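Ribosome-associated factor Y (Coxiella burnetii, PDB 3TQM) associates with 100S ribosomes, dimers of 70S ribosomes, and probably acts as a hibernation factor in the regulation of translation. Local coordinates at residues Glu18-Lys23 against Ile39-Asn44. Numbering follows the deposited sequence.
Sequences ELTEKK and IIFHIN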
# COMPACT_ATOMS: atom_id res chain seq x y z
N GLU A 18 2.94 -0.15 -12.04
CA GLU A 18 3.75 -1.35 -12.10
C GLU A 18 4.64 -1.46 -10.88
O GLU A 18 4.73 -2.52 -10.26
CB GLU A 18 4.61 -1.37 -13.37
CG GLU A 18 5.57 -2.54 -13.45
CD GLU A 18 6.37 -2.56 -14.73
OE1 GLU A 18 6.68 -1.46 -15.25
OE2 GLU A 18 6.69 -3.66 -15.22
N LEU A 19 5.30 -0.36 -10.53
CA LEU A 19 6.17 -0.30 -9.36
C LEU A 19 5.44 -0.74 -8.09
O LEU A 19 5.97 -1.53 -7.30
CB LEU A 19 6.72 1.11 -9.18
CG LEU A 19 7.74 1.35 -8.06
CD1 LEU A 19 7.07 1.60 -6.71
CD2 LEU A 19 8.75 0.21 -7.98
N THR A 20 4.23 -0.23 -7.90
CA THR A 20 3.47 -0.55 -6.70
C THR A 20 3.04 -2.01 -6.69
O THR A 20 3.04 -2.66 -5.65
CB THR A 20 2.22 0.35 -6.57
OG1 THR A 20 2.62 1.72 -6.54
CG2 THR A 20 1.47 0.02 -5.29
N GLU A 21 2.69 -2.52 -7.87
CA GLU A 21 2.30 -3.91 -8.02
C GLU A 21 3.41 -4.86 -7.58
O GLU A 21 3.19 -5.75 -6.76
CB GLU A 21 1.90 -4.22 -9.46
CG GLU A 21 0.46 -3.89 -9.81
CD GLU A 21 0.12 -4.22 -11.24
OE1 GLU A 21 0.99 -4.79 -11.95
OE2 GLU A 21 -1.01 -3.92 -11.67
N LYS A 22 4.60 -4.68 -8.14
CA LYS A 22 5.70 -5.60 -7.89
C LYS A 22 6.18 -5.56 -6.44
O LYS A 22 6.66 -6.56 -5.91
CB LYS A 22 6.87 -5.34 -8.85
CG LYS A 22 7.75 -4.18 -8.46
CD LYS A 22 9.06 -4.21 -9.23
CE LYS A 22 10.02 -3.15 -8.73
NZ LYS A 22 11.36 -3.26 -9.38
N LYS A 23 6.05 -4.40 -5.80
CA LYS A 23 6.44 -4.27 -4.40
C LYS A 23 5.44 -4.97 -3.47
O LYS A 23 5.83 -5.53 -2.45
CB LYS A 23 6.61 -2.81 -4.01
CG LYS A 23 8.00 -2.27 -4.26
CD LYS A 23 8.14 -0.86 -3.72
CE LYS A 23 9.54 -0.32 -3.95
NZ LYS A 23 9.55 1.17 -3.93
N ILE A 39 -5.56 0.39 -2.74
CA ILE A 39 -4.61 1.48 -2.60
C ILE A 39 -5.19 2.79 -3.14
O ILE A 39 -5.83 2.81 -4.19
CB ILE A 39 -3.30 1.18 -3.34
CG1 ILE A 39 -2.65 -0.07 -2.76
CG2 ILE A 39 -2.33 2.35 -3.24
CD1 ILE A 39 -1.36 -0.43 -3.43
N ILE A 40 -4.95 3.87 -2.42
CA ILE A 40 -5.44 5.18 -2.82
C ILE A 40 -4.32 6.22 -2.85
O ILE A 40 -3.73 6.55 -1.81
CB ILE A 40 -6.58 5.66 -1.91
CG1 ILE A 40 -7.74 4.67 -1.96
CG2 ILE A 40 -7.04 7.05 -2.32
CD1 ILE A 40 -8.97 5.13 -1.22
N PHE A 41 -4.02 6.71 -4.04
CA PHE A 41 -3.02 7.76 -4.22
C PHE A 41 -3.69 9.13 -4.14
O PHE A 41 -4.82 9.31 -4.61
CB PHE A 41 -2.32 7.62 -5.56
CG PHE A 41 -1.58 6.32 -5.73
CD1 PHE A 41 -2.24 5.18 -6.15
CD2 PHE A 41 -0.22 6.25 -5.48
CE1 PHE A 41 -1.55 3.99 -6.31
CE2 PHE A 41 0.47 5.06 -5.63
CZ PHE A 41 -0.20 3.93 -6.05
N HIS A 42 -3.02 10.09 -3.52
CA HIS A 42 -3.52 11.45 -3.52
C HIS A 42 -2.45 12.43 -3.09
O HIS A 42 -1.51 12.08 -2.38
CB HIS A 42 -4.79 11.59 -2.67
CG HIS A 42 -4.68 10.98 -1.31
ND1 HIS A 42 -4.61 9.61 -1.10
CD2 HIS A 42 -4.65 11.54 -0.08
CE1 HIS A 42 -4.53 9.37 0.19
NE2 HIS A 42 -4.56 10.52 0.84
N ILE A 43 -2.61 13.67 -3.54
CA ILE A 43 -1.65 14.73 -3.22
C ILE A 43 -2.33 15.88 -2.50
O ILE A 43 -3.44 16.29 -2.85
CB ILE A 43 -0.90 15.23 -4.48
CG1 ILE A 43 -1.72 16.29 -5.23
CG2 ILE A 43 -0.53 14.06 -5.39
CD1 ILE A 43 -1.20 17.70 -5.04
N ASN A 44 -1.67 16.39 -1.47
CA ASN A 44 -2.14 17.57 -0.76
C ASN A 44 -1.04 18.63 -0.77
O ASN A 44 -0.16 18.64 0.10
CB ASN A 44 -2.55 17.23 0.67
CG ASN A 44 -3.23 18.38 1.38
OD1 ASN A 44 -2.92 19.55 1.12
ND2 ASN A 44 -4.15 18.07 2.27
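Thr20 carries the helix side of this contact alone, its two branches each meeting a different residue, Ile39 or Phe41, of the strand. The methyl Thr20 CG2 meets the far end of Ile39 tip to tip, 3.4 Å from Ile39 CD1. The hydroxyl Thr20 OG1 lies at the edge of the Phe41 ring, in its plane, 3.6 Å from Phe41 CZ. Branching at CB separates the two groups, and chi1 -58° sets CG2 anti to the backbone N and turns OG1 to the ring. The hydroxyl is held by a hydrogen bond to the carbonyl O of Leu16, one turn back in its own helix. Ile39 reaches across through an extended CG1-CD1 arm (chi2 -180°), and Phe41 approaches from the direction opposite to Thr20. Ile39 and Phe41, two apart in the strand, point to the same side of the sheet, both toward the helix. The backbones stay well separated, 9.3 Å between the CA atoms of Thr20 and Ile39. Helix 14-24, which connects the adjacent parallel strands 2-8 and 36-44 in a beta-alpha-beta unit, packs over them. Met5 of strand 2-8 touches both Thr20 and Phe41, and helix 70-89 adds Val74 and Met70 to the same buried layer. No hydrogen bond crosses the contact. With its proton given to Leu16, the hydroxyl can probably turn its oxygen to the C-H edge of Phe41 without burying an unpaired donor, while the methyl side of Thr20 packs with Ile39.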